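Local atomic coordinates of Blr3880 protein (PDB entry 2OOD), a protein that probably catalyses the zinc-dependent hydrolytic deamination of guanine to xanthine and ammonia, as a member of the amidohydrolase superfamily. Residues T146-E151 against R188-Y193; T134-S140 against R159-T165; L372-R376 against V434-A438; D14-D18 against A28-F32. The contacts are given in a common frame with arbitrary orientation. Residue numbers count along the deposited sequence, not the author numbering.

Contacts 1 and 2 belong to neighbouring layers of the same beta/alpha barrel: their centres lie about 10 Å apart, and helix 143-156, half of contact 1, also connects the two parallel strands of contact 2. Thr146 OG1 lies 3.0 Å from Thr139 OG1. Contact 2 borders the active site, the Phe138 side chain being about 4 Å from the zinc ion and about 6 Å from bound guanine. Contacts 3 and 4, centres also about 10 Å apart, form a second cluster across the chain's centre, in which Tyr375 O meets Phe15 CZ at 3.1 Å; contacts 2 and 4, centres about 28 Å apart, are connected through strand 70-81, which pairs with both 11-15 and 132-138.

Contact 1: residues T146-E151 against R188-Y193; sequences TEELFE and RLIAQY
Two polar links tie helix segment 146-151 to helix segment 188-193. Glu147 and Arg188 form a salt bridge, with Arg188 NH2 donating to Glu147 OE2 at 2.9 Å and Arg188 NH1 adding a weak bond to Glu147 OE2 at 3.1 Å; the other carboxylate oxygen of Glu147 pairs with Arg113. Farther along, Tyr193 OH donates to Glu151 OE2 at 2.6 Å. The Glu151 carboxylate lies at the edge of the tyrosine ring. Tyr193 (chi1 -52°) and Phe150 (chi1 -84°) set their rings nearly parallel, planes at 17° and centroids 4.8 Å apart, but so offset that they barely overlap. Instead each CB covers the other's ring in a reciprocal CH-pi contact: Phe150 CB and Tyr193 CB each lie 3.9 Å from the opposite centroid. Leu189 fills the other end, its CD1 3.9 Å from Thr146 CG2 and its CD2 3.9 Å from Glu147 CG. The axes run almost parallel, at 14° and 11.4 Å, with CA pairs Glu147-Leu189 (7.6 Å) and Phe150-Tyr193 (7.1 Å). Such near-parallel neighbours characterise the outer helical layer of a beta/alpha barrel; here Phe150 and Leu189 rest on Tyr201 of strand 199-205, while Leu149 and Phe150 reach Ala162 of strand 160-166.

Contact 2: residues T134-S140 against R159-T165; sequences TCQAFTS and RVIAGLT
Strand 134-138 pairs in parallel with strand 160-162, their axes 4.6 Å apart and at 12°, with Gln136 opposite Ile161 (CA-CA 4.4 Å). Ile161 bonds through both its N and O to the residues flanking Gln136: Ile161 N donates to Cys135 O (3.0 Å, 165°), and Ile161 O accepts from Ala137 N (2.8 Å, 156°) and receives a CA-H...O contact from Gln136 CA (3.2 Å). Helix 143-156 connects the strands in a beta-alpha-beta crossover of the amidohydrolase barrel, whose preceding strand, 70-81, flanks 134-138 on its other edge and bonds the backbone of Gln136 and Phe138. Past the regular pairing, threonine side chains take over most of the bonding. Thr139 N donates to Thr165 OG1 (chi1 m; 2.9 Å, 163°); Thr139 OG1, chi1 p, donates to Gly163 O at 2.7 Å and is hydrogen-bonded to Thr146. Thr165 N makes a weak backbone bond to Ser140 O at 3.3 Å. Phe138 (chi1 -80°) stacks on the zinc ligands His81 and His234; at the opposite end Arg159 forms a salt bridge with Glu403.

Contact 3: residues L372-R376 against V434-A438; sequences LSPYR and VDEAA
Tyr375 lays one face of its ring over the methyl of Ala438, with Tyr375 CZ 3.4 Å from Ala438 CB. Its chi1 of -69° and chi2 of -81° carry the ring from the first turn of helix 374-380 to the start of helix 434-447. Val434 CG2 lies at the ring edge, 4.2 Å from Tyr375 CE1. Val434 and Ala438 stand one turn apart, as the 2.9 Å bond from Ala438 N to Val434 O confirms, so both can meet the same ring. Pro374, whose CA is 5.6 Å from that of Ala438, completes the contact: Pro374 CG is 3.9 Å from Ala438 CB, and Pro374 CB approaches Ala438 O to 3.2 Å. No direct hydrogen bond joins the segments. A water spans the polar margin instead, 3.1 Å from Tyr375 OH and donating to Asp435 OD1 at 3.0 Å. The helix of Tyr375 is capped by Ser373 (chi1 62°), whose OG accepts from Arg376 N at 3.1 Å and 164°; Ser373 OG is also hydrogen-bonded to Glu26, and the residue packs on Tyr91 of the second subunit. On the sheet, Tyr375 touches Phe13, Phe15 and Ala30, and Val434 touches Phe13, Ala30 and Phe32. Through Tyr375, Pro374 and Ala438, two helix N-terminal turns thus pack over the 11-15/30-33 beta hairpin, away from the zinc site, the first with a serine N-cap and proline at N1.

Contact 4: residues D14-D18 against A28-F32; sequences DFVDD and AAARF
Arg31 and Ala29 (91 Å² covered each) and Asp14 (78 Å²) dominate this antiparallel pairing. Asp14 and Arg31 form a hydrogen-bonded pair (CA-CA 5.3 Å): Asp14 N donates to Arg31 O at 3.1 Å, and Arg31 N to Asp14 O at 2.7 Å. On their shared face, Asp14 (chi1 67°) brings OD2 to 2.7 Å from Arg31 NH1 in a salt bridge. Arg31 is extended through chi1 and chi2 and turns at chi3 (-84°); Val16 CG1 lies over a face of its guanidinium, 3.4 Å from Arg31 NH2. Phe15 and Ala30 follow as a non-hydrogen-bonded pair (CA-CA 4.4 Å) facing the other way, Phe15 CE1 4.1 Å from Ala30 CB. Ala29, in a 3-10 turn before strand 30-33, has its O accepting from Val16 N at 2.9 Å and weakly from Asp17 N at 3.4 Å, while its CB lies 4.2 Å from Asp17 CB and 3.9 Å from Asp18 C. This is the loop end of the hairpin formed by strands 11-15 and 30-33. The chemistry divides by face: an Arg31-Glu399 salt bridge and a hydrogen bond from Phe398 N to Asp14 OD2 extend the charged pair, whereas the Phe15-Ala30 side is apolar and meets Tyr375.

Contact 1: residues T146-E151 against R188-Y193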
loop_
_atom_site.group_PDB
_atom_site.type_symbol
_atom_site.label_atom_id
_atom_site.label_comp_id
_atom_site.label_asym_id
_atom_site.label_seq_id
_atom_site.Cartn_x
_atom_site.Cartn_y
_atom_site.Cartn_z
ATOM N N THR A 146 -8.142 25.453 13.920
ATOM C CA THR A 146 -6.809 26.010 13.715
ATOM C C THR A 146 -6.153 26.447 15.025
ATOM O O THR A 146 -4.955 26.230 15.229
ATOM C CB THR A 146 -6.841 27.226 12.763
ATOM O OG1 THR A 146 -7.238 26.796 11.456
ATOM C CG2 THR A 146 -5.462 27.875 12.675
ATOM N N GLU A 147 -6.932 27.065 15.908
ATOM C CA GLU A 147 -6.399 27.526 17.186
ATOM C C GLU A 147 -5.935 26.337 18.017
ATOM O O GLU A 147 -4.815 26.332 18.529
ATOM C CB GLU A 147 -7.455 28.316 17.961
ATOM C CG GLU A 147 -7.967 29.547 17.240
ATOM C CD GLU A 147 -9.205 30.135 17.897
ATOM O OE1 GLU A 147 -9.872 29.393 18.648
ATOM O OE2 GLU A 147 -9.521 31.324 17.654
ATOM N N GLU A 148 -6.790 25.326 18.144
ATOM C CA GLU A 148 -6.438 24.143 18.921
ATOM C C GLU A 148 -5.207 23.424 18.378
ATOM O O GLU A 148 -4.443 22.846 19.147
ATOM C CB GLU A 148 -7.616 23.168 18.980
ATOM C CG GLU A 148 -8.787 23.650 19.822
ATOM C CD GLU A 148 -8.374 24.048 21.231
ATOM O OE1 GLU A 148 -7.617 23.287 21.868
ATOM O OE2 GLU A 148 -8.814 25.117 21.706
ATOM N N LEU A 149 -5.012 23.460 17.059
ATOM C CA LEU A 149 -3.866 22.797 16.439
ATOM C C LEU A 149 -2.555 23.508 16.746
ATOM O O LEU A 149 -1.569 22.879 17.120
ATOM C CB LEU A 149 -4.043 22.698 14.919
ATOM C CG LEU A 149 -2.788 22.212 14.179
ATOM C CD1 LEU A 149 -2.490 20.774 14.547
ATOM C CD2 LEU A 149 -2.983 22.343 12.689
ATOM N N PHE A 150 -2.538 24.822 16.578
ATOM C CA PHE A 150 -1.330 25.583 16.853
ATOM C C PHE A 150 -0.919 25.475 18.316
ATOM O O PHE A 150 0.262 25.348 18.633
ATOM C CB PHE A 150 -1.538 27.055 16.505
ATOM C CG PHE A 150 -1.317 27.377 15.057
ATOM C CD1 PHE A 150 -0.099 27.082 14.446
ATOM C CD2 PHE A 150 -2.305 28.018 14.314
ATOM C CE1 PHE A 150 0.135 27.425 13.114
ATOM C CE2 PHE A 150 -2.080 28.367 12.980
ATOM C CZ PHE A 150 -0.856 28.070 12.382
ATOM N N GLU A 151 -1.897 25.526 19.209
ATOM C CA GLU A 151 -1.612 25.467 20.631
ATOM C C GLU A 151 -1.097 24.122 21.132
ATOM O O GLU A 151 -0.182 24.081 21.959
ATOM C CB GLU A 151 -2.842 25.933 21.413
ATOM C CG GLU A 151 -2.850 27.448 21.586
ATOM C CD GLU A 151 -4.229 28.035 21.803
ATOM O OE1 GLU A 151 -5.017 27.457 22.583
ATOM O OE2 GLU A 151 -4.520 29.094 21.200
ATOM N N ARG A 188 -6.466 37.577 12.102
ATOM C CA ARG A 188 -6.328 37.410 13.539
ATOM C C ARG A 188 -5.367 36.271 13.849
ATOM O O ARG A 188 -4.452 36.421 14.665
ATOM C CB ARG A 188 -7.693 37.110 14.169
ATOM C CG ARG A 188 -7.640 36.812 15.658
ATOM C CD ARG A 188 -9.030 36.805 16.264
ATOM N NE ARG A 188 -9.810 35.639 15.860
ATOM C CZ ARG A 188 -9.503 34.383 16.184
ATOM N NH1 ARG A 188 -8.424 34.123 16.920
ATOM N NH2 ARG A 188 -10.283 33.382 15.784
ATOM N N LEU A 189 -5.576 35.137 13.182
ATOM C CA LEU A 189 -4.757 33.955 13.397
ATOM C C LEU A 189 -3.296 34.179 13.036
ATOM O O LEU A 189 -2.404 33.633 13.689
ATOM C CB LEU A 189 -5.332 32.775 12.613
ATOM C CG LEU A 189 -6.766 32.412 13.004
ATOM C CD1 LEU A 189 -7.283 31.324 12.088
ATOM C CD2 LEU A 189 -6.817 31.965 14.454
ATOM N N ILE A 190 -3.046 34.977 12.003
ATOM C CA ILE A 190 -1.671 35.266 11.603
ATOM C C ILE A 190 -1.017 36.062 12.724
ATOM O O ILE A 190 0.166 35.890 13.025
ATOM C CB ILE A 190 -1.614 36.098 10.297
ATOM C CG1 ILE A 190 -2.111 35.247 9.121
ATOM C CG2 ILE A 190 -0.194 36.585 10.050
ATOM C CD1 ILE A 190 -2.333 36.016 7.835
ATOM N N ALA A 191 -1.811 36.927 13.349
ATOM C CA ALA A 191 -1.343 37.758 14.449
ATOM C C ALA A 191 -0.914 36.880 15.614
ATOM O O ALA A 191 0.243 36.911 16.039
ATOM C CB ALA A 191 -2.454 38.698 14.890
ATOM N N GLN A 192 -1.855 36.088 16.114
ATOM C CA GLN A 192 -1.601 35.200 17.243
ATOM C C GLN A 192 -0.591 34.077 17.059
ATOM O O GLN A 192 0.100 33.721 18.015
ATOM C CB GLN A 192 -2.902 34.557 17.714
ATOM C CG GLN A 192 -3.833 35.489 18.443
ATOM C CD GLN A 192 -4.839 34.724 19.277
ATOM O OE1 GLN A 192 -4.496 33.701 19.890
ATOM N NE2 GLN A 192 -6.084 35.216 19.323
ATOM N N TYR A 193 -0.485 33.523 15.855
ATOM C CA TYR A 193 0.402 32.385 15.673
ATOM C C TYR A 193 1.599 32.445 14.751
ATOM O O TYR A 193 2.647 31.884 15.076
ATOM C CB TYR A 193 -0.441 31.179 15.292
ATOM C CG TYR A 193 -1.575 30.935 16.256
ATOM C CD1 TYR A 193 -1.335 30.453 17.536
ATOM C CD2 TYR A 193 -2.889 31.184 15.886
ATOM C CE1 TYR A 193 -2.378 30.217 18.426
ATOM C CE2 TYR A 193 -3.944 30.952 16.769
ATOM C CZ TYR A 193 -3.683 30.466 18.036
ATOM O OH TYR A 193 -4.727 30.207 18.905
#

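Contact 2: residues T134-S140 against R159-T165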
loop_
_atom_site.group_PDB
_atom_site.type_symbol
_atom_site.label_atom_id
_atom_site.label_comp_id
_atom_site.label_asym_id
_atom_site.label_seq_id
_atom_site.Cartn_x
_atom_site.Cartn_y
_atom_site.Cartn_z
ATOM N N THR A 134 7.080 17.153 11.447
ATOM C CA THR A 134 6.662 18.434 10.868
ATOM C C THR A 134 5.642 18.195 9.759
ATOM O O THR A 134 5.795 17.276 8.953
ATOM C CB THR A 134 7.864 19.203 10.270
ATOM O OG1 THR A 134 8.859 19.414 11.286
ATOM C CG2 THR A 134 7.418 20.543 9.714
ATOM N N CYS A 135 4.604 19.024 9.712
ATOM C CA CYS A 135 3.569 18.868 8.695
ATOM C C CYS A 135 2.885 20.179 8.310
ATOM O O CYS A 135 2.820 21.117 9.100
ATOM C CB CYS A 135 2.500 17.882 9.182
ATOM S SG CYS A 135 1.423 18.541 10.494
ATOM N N GLN A 136 2.391 20.238 7.077
ATOM C CA GLN A 136 1.665 21.399 6.587
ATOM C C GLN A 136 0.225 20.911 6.578
ATOM O O GLN A 136 -0.162 20.121 5.723
ATOM C CB GLN A 136 2.120 21.769 5.179
ATOM C CG GLN A 136 1.347 22.923 4.577
ATOM C CD GLN A 136 2.009 23.464 3.340
ATOM O OE1 GLN A 136 2.389 22.707 2.455
ATOM N NE2 GLN A 136 2.149 24.781 3.265
ATOM N N ALA A 137 -0.566 21.386 7.535
ATOM C CA ALA A 137 -1.938 20.927 7.673
ATOM C C ALA A 137 -3.095 21.808 7.241
ATOM O O ALA A 137 -3.095 23.024 7.431
ATOM C CB ALA A 137 -2.167 20.500 9.109
ATOM N N PHE A 138 -4.094 21.156 6.664
ATOM C CA PHE A 138 -5.319 21.816 6.262
ATOM C C PHE A 138 -6.225 21.650 7.478
ATOM O O PHE A 138 -6.132 20.657 8.198
ATOM C CB PHE A 138 -5.938 21.112 5.060
ATOM C CG PHE A 138 -5.295 21.470 3.756
ATOM C CD1 PHE A 138 -5.710 22.593 3.049
ATOM C CD2 PHE A 138 -4.245 20.711 3.250
ATOM C CE1 PHE A 138 -5.085 22.955 1.852
ATOM C CE2 PHE A 138 -3.613 21.066 2.057
ATOM C CZ PHE A 138 -4.033 22.188 1.361
ATOM N N THR A 139 -7.093 22.619 7.715
ATOM C CA THR A 139 -8.001 22.554 8.845
ATOM C C THR A 139 -9.407 22.740 8.286
ATOM O O THR A 139 -9.630 22.518 7.096
ATOM C CB THR A 139 -7.656 23.663 9.855
ATOM O OG1 THR A 139 -7.726 24.941 9.213
ATOM C CG2 THR A 139 -6.237 23.473 10.380
ATOM N N SER A 140 -10.362 23.118 9.122
ATOM C CA SER A 140 -11.704 23.343 8.611
ATOM C C SER A 140 -11.862 24.847 8.397
ATOM O O SER A 140 -10.899 25.607 8.529
ATOM C CB SER A 140 -12.763 22.828 9.587
ATOM O OG SER A 140 -12.688 23.506 10.826
ATOM N N ARG A 159 7.471 22.095 14.878
ATOM C CA ARG A 159 7.348 23.076 13.815
ATOM C C ARG A 159 6.193 22.585 12.960
ATOM O O ARG A 159 6.170 21.430 12.538
ATOM C CB ARG A 159 8.623 23.167 12.982
ATOM C CG ARG A 159 8.522 24.201 11.881
ATOM C CD ARG A 159 9.884 24.580 11.359
ATOM N NE ARG A 159 10.649 25.362 12.329
ATOM C CZ ARG A 159 10.266 26.543 12.815
ATOM N NH1 ARG A 159 9.119 27.090 12.427
ATOM N NH2 ARG A 159 11.037 27.185 13.687
ATOM N N VAL A 160 5.232 23.468 12.721
ATOM C CA VAL A 160 4.051 23.114 11.961
ATOM C C VAL A 160 3.543 24.268 11.110
ATOM O O VAL A 160 3.539 25.414 11.558
ATOM C CB VAL A 160 2.920 22.677 12.920
ATOM C CG1 VAL A 160 1.613 22.553 12.170
ATOM C CG2 VAL A 160 3.276 21.355 13.575
ATOM N N ILE A 161 3.125 23.955 9.880
ATOM C CA ILE A 161 2.571 24.948 8.957
ATOM C C ILE A 161 1.066 24.705 8.928
ATOM O O ILE A 161 0.628 23.590 8.667
ATOM C CB ILE A 161 3.059 24.762 7.491
ATOM C CG1 ILE A 161 4.550 24.433 7.437
ATOM C CG2 ILE A 161 2.817 26.047 6.711
ATOM C CD1 ILE A 161 5.436 25.609 7.691
ATOM N N ALA A 162 0.270 25.734 9.190
ATOM C CA ALA A 162 -1.177 25.566 9.158
ATOM C C ALA A 162 -1.910 26.894 9.004
ATOM O O ALA A 162 -1.293 27.959 8.986
ATOM C CB ALA A 162 -1.642 24.850 10.416
ATOM N N GLY A 163 -3.230 26.828 8.883
ATOM C CA GLY A 163 -4.001 28.044 8.735
ATOM C C GLY A 163 -5.472 27.798 8.494
ATOM O O GLY A 163 -5.885 26.671 8.231
ATOM N N LEU A 164 -6.264 28.860 8.594
ATOM C CA LEU A 164 -7.703 28.771 8.374
ATOM C C LEU A 164 -7.945 28.379 6.919
ATOM O O LEU A 164 -7.521 29.080 6.003
ATOM C CB LEU A 164 -8.367 30.119 8.665
ATOM C CG LEU A 164 -9.891 30.158 8.546
ATOM C CD1 LEU A 164 -10.525 29.254 9.592
ATOM C CD2 LEU A 164 -10.361 31.580 8.711
ATOM N N THR A 165 -8.626 27.259 6.712
ATOM C CA THR A 165 -8.907 26.770 5.366
ATOM C C THR A 165 -10.224 27.315 4.817
ATOM O O THR A 165 -11.285 26.748 5.069
ATOM C CB THR A 165 -8.957 25.232 5.361
ATOM O OG1 THR A 165 -7.698 24.718 5.813
ATOM C CG2 THR A 165 -9.248 24.711 3.967
#

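Contact 3: residues L372-R376 against V434-A438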
loop_
_atom_site.group_PDB
_atom_site.type_symbol
_atom_site.label_atom_id
_atom_site.label_comp_id
_atom_site.label_asym_id
_atom_site.label_seq_id
_atom_site.Cartn_x
_atom_site.Cartn_y
_atom_site.Cartn_z
ATOM N N LEU A 372 12.011 5.284 -7.567
ATOM C CA LEU A 372 12.233 5.873 -6.255
ATOM C C LEU A 372 13.193 5.044 -5.419
ATOM O O LEU A 372 12.785 4.137 -4.705
ATOM C CB LEU A 372 10.906 6.038 -5.513
ATOM C CG LEU A 372 10.924 7.097 -4.410
ATOM C CD1 LEU A 372 11.160 8.472 -5.028
ATOM C CD2 LEU A 372 9.615 7.069 -3.644
ATOM N N SER A 373 14.477 5.362 -5.514
ATOM C CA SER A 373 15.495 4.639 -4.760
ATOM C C SER A 373 15.382 5.010 -3.289
ATOM O O SER A 373 14.680 5.963 -2.937
ATOM C CB SER A 373 16.890 5.008 -5.268
ATOM O OG SER A 373 17.151 6.390 -5.091
ATOM N N PRO A 374 16.052 4.252 -2.404
ATOM C CA PRO A 374 15.965 4.601 -0.987
ATOM C C PRO A 374 16.585 5.978 -0.780
ATOM O O PRO A 374 16.236 6.685 0.160
ATOM C CB PRO A 374 16.737 3.476 -0.306
ATOM C CG PRO A 374 17.701 3.046 -1.340
ATOM C CD PRO A 374 16.856 3.036 -2.585
ATOM N N TYR A 375 17.487 6.364 -1.678
ATOM C CA TYR A 375 18.133 7.671 -1.606
ATOM C C TYR A 375 17.156 8.779 -1.953
ATOM O O TYR A 375 17.049 9.769 -1.233
ATOM C CB TYR A 375 19.316 7.734 -2.566
ATOM C CG TYR A 375 20.471 6.855 -2.163
ATOM C CD1 TYR A 375 21.384 7.264 -1.203
ATOM C CD2 TYR A 375 20.652 5.615 -2.747
ATOM C CE1 TYR A 375 22.454 6.456 -0.839
ATOM C CE2 TYR A 375 21.714 4.799 -2.391
ATOM C CZ TYR A 375 22.614 5.224 -1.440
ATOM O OH TYR A 375 23.675 4.404 -1.110
ATOM N N ARG A 376 16.450 8.608 -3.066
ATOM C CA ARG A 376 15.474 9.586 -3.530
ATOM C C ARG A 376 14.252 9.665 -2.620
ATOM O O ARG A 376 13.747 10.750 -2.325
ATOM C CB ARG A 376 15.026 9.235 -4.952
ATOM C CG ARG A 376 16.089 9.415 -6.022
ATOM C CD ARG A 376 15.637 8.836 -7.351
ATOM N NE ARG A 376 16.552 9.180 -8.436
ATOM C CZ ARG A 376 16.440 8.728 -9.682
ATOM N NH1 ARG A 376 15.452 7.910 -9.999
ATOM N NH2 ARG A 376 17.308 9.100 -10.614
ATOM N N VAL A 434 27.270 3.189 3.800
ATOM C CA VAL A 434 26.128 3.955 3.322
ATOM C C VAL A 434 25.237 3.129 2.387
ATOM O O VAL A 434 24.019 3.298 2.380
ATOM C CB VAL A 434 26.571 5.226 2.584
ATOM C CG1 VAL A 434 27.381 4.861 1.365
ATOM C CG2 VAL A 434 25.359 6.038 2.196
ATOM N N ASP A 435 25.841 2.237 1.606
ATOM C CA ASP A 435 25.081 1.394 0.684
ATOM C C ASP A 435 24.239 0.377 1.450
ATOM O O ASP A 435 23.085 0.121 1.091
ATOM C CB ASP A 435 26.018 0.640 -0.267
ATOM C CG ASP A 435 27.007 1.561 -0.970
ATOM O OD1 ASP A 435 26.576 2.368 -1.843
ATOM O OD2 ASP A 435 28.223 1.479 -0.635
ATOM N N GLU A 436 24.808 -0.221 2.492
ATOM C CA GLU A 436 24.053 -1.199 3.255
ATOM C C GLU A 436 22.923 -0.486 3.979
ATOM O O GLU A 436 21.835 -1.030 4.121
ATOM C CB GLU A 436 24.945 -1.930 4.266
ATOM C CG GLU A 436 26.098 -2.699 3.644
ATOM C CD GLU A 436 26.778 -3.646 4.623
ATOM O OE1 GLU A 436 27.137 -3.204 5.740
ATOM O OE2 GLU A 436 26.958 -4.834 4.274
ATOM N N ALA A 437 23.178 0.741 4.421
ATOM C CA ALA A 437 22.163 1.510 5.124
ATOM C C ALA A 437 21.015 1.811 4.166
ATOM O O ALA A 437 19.849 1.577 4.482
ATOM C CB ALA A 437 22.762 2.805 5.664
ATOM N N ALA A 438 21.352 2.324 2.989
ATOM C CA ALA A 438 20.344 2.649 1.985
ATOM C C ALA A 438 19.557 1.392 1.641
ATOM O O ALA A 438 18.337 1.411 1.495
ATOM C CB ALA A 438 21.015 3.207 0.738
HETATM O O HOH W 1 23.675 1.503 -2.127
#

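Contact 4: residues D14-D18 against A28-F32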
loop_
_atom_site.group_PDB
_atom_site.type_symbol
_atom_site.label_atom_id
_atom_site.label_comp_id
_atom_site.label_asym_id
_atom_site.label_seq_id
_atom_site.Cartn_x
_atom_site.Cartn_y
_atom_site.Cartn_z
ATOM N N ASP A 14 21.649 10.639 6.734
ATOM C CA ASP A 14 20.915 11.813 6.282
ATOM C C ASP A 14 21.466 12.303 4.946
ATOM O O ASP A 14 22.377 11.698 4.389
ATOM C CB ASP A 14 20.934 12.916 7.357
ATOM C CG ASP A 14 22.315 13.505 7.590
ATOM O OD1 ASP A 14 23.318 12.755 7.560
ATOM O OD2 ASP A 14 22.387 14.731 7.820
ATOM N N PHE A 15 20.917 13.390 4.427
ATOM C CA PHE A 15 21.354 13.892 3.132
ATOM C C PHE A 15 22.001 15.266 3.153
ATOM O O PHE A 15 21.693 16.099 4.003
ATOM C CB PHE A 15 20.159 13.903 2.178
ATOM C CG PHE A 15 19.618 12.538 1.884
ATOM C CD1 PHE A 15 20.133 11.784 0.841
ATOM C CD2 PHE A 15 18.612 11.990 2.667
ATOM C CE1 PHE A 15 19.655 10.501 0.580
ATOM C CE2 PHE A 15 18.127 10.700 2.410
ATOM C CZ PHE A 15 18.652 9.962 1.365
ATOM N N VAL A 16 22.896 15.495 2.199
ATOM C CA VAL A 16 23.588 16.771 2.076
ATOM C C VAL A 16 23.341 17.365 0.693
ATOM O O VAL A 16 23.752 18.491 0.409
ATOM C CB VAL A 16 25.106 16.611 2.272
ATOM C CG1 VAL A 16 25.413 16.314 3.724
ATOM C CG2 VAL A 16 25.624 15.491 1.390
ATOM N N ASP A 17 22.663 16.603 -0.159
ATOM C CA ASP A 17 22.351 17.047 -1.510
ATOM C C ASP A 17 21.202 16.220 -2.078
ATOM O O ASP A 17 20.736 15.268 -1.449
ATOM C CB ASP A 17 23.582 16.893 -2.403
ATOM C CG ASP A 17 23.538 17.790 -3.632
ATOM O OD1 ASP A 17 22.536 18.522 -3.828
ATOM O OD2 ASP A 17 24.523 17.759 -4.400
ATOM N N ASP A 18 20.761 16.589 -3.274
ATOM C CA ASP A 18 19.670 15.912 -3.969
ATOM C C ASP A 18 20.181 14.683 -4.729
ATOM O O ASP A 18 21.037 14.802 -5.593
ATOM C CB ASP A 18 19.029 16.902 -4.946
ATOM C CG ASP A 18 17.936 16.280 -5.777
ATOM O OD1 ASP A 18 17.746 15.049 -5.675
ATOM O OD2 ASP A 18 17.273 17.022 -6.534
ATOM N N ALA A 28 26.658 9.766 -3.074
ATOM C CA ALA A 28 27.260 11.073 -2.890
ATOM C C ALA A 28 26.307 12.098 -2.296
ATOM O O ALA A 28 26.743 13.150 -1.823
ATOM C CB ALA A 28 27.783 11.580 -4.222
ATOM N N ALA A 29 25.010 11.817 -2.327
ATOM C CA ALA A 29 24.048 12.767 -1.781
ATOM C C ALA A 29 23.764 12.443 -0.321
ATOM O O ALA A 29 23.264 13.285 0.424
ATOM C CB ALA A 29 22.753 12.739 -2.598
ATOM N N ALA A 30 24.104 11.221 0.081
ATOM C CA ALA A 30 23.886 10.758 1.446
ATOM C C ALA A 30 25.106 10.951 2.349
ATOM O O ALA A 30 26.224 11.175 1.880
ATOM C CB ALA A 30 23.482 9.287 1.431
ATOM N N ARG A 31 24.866 10.863 3.653
ATOM C CA ARG A 31 25.903 11.011 4.668
ATOM C C ARG A 31 25.654 9.906 5.686
ATOM O O ARG A 31 24.605 9.857 6.322
ATOM C CB ARG A 31 25.796 12.378 5.345
ATOM C CG ARG A 31 26.820 12.621 6.422
ATOM C CD ARG A 31 26.332 13.701 7.370
ATOM N NE ARG A 31 26.594 15.064 6.915
ATOM C CZ ARG A 31 25.860 16.116 7.267
ATOM N NH1 ARG A 31 24.813 15.961 8.064
ATOM N NH2 ARG A 31 26.177 17.328 6.843
ATOM N N PHE A 32 26.617 9.015 5.838
ATOM C CA PHE A 32 26.458 7.903 6.757
ATOM C C PHE A 32 27.513 7.843 7.856
ATOM O O PHE A 32 28.702 8.030 7.602
ATOM C CB PHE A 32 26.483 6.603 5.965
ATOM C CG PHE A 32 26.464 5.377 6.813
ATOM C CD1 PHE A 32 25.308 4.999 7.480
ATOM C CD2 PHE A 32 27.592 4.576 6.915
ATOM C CE1 PHE A 32 25.271 3.825 8.241
ATOM C CE2 PHE A 32 27.575 3.401 7.669
ATOM C CZ PHE A 32 26.409 3.024 8.333
#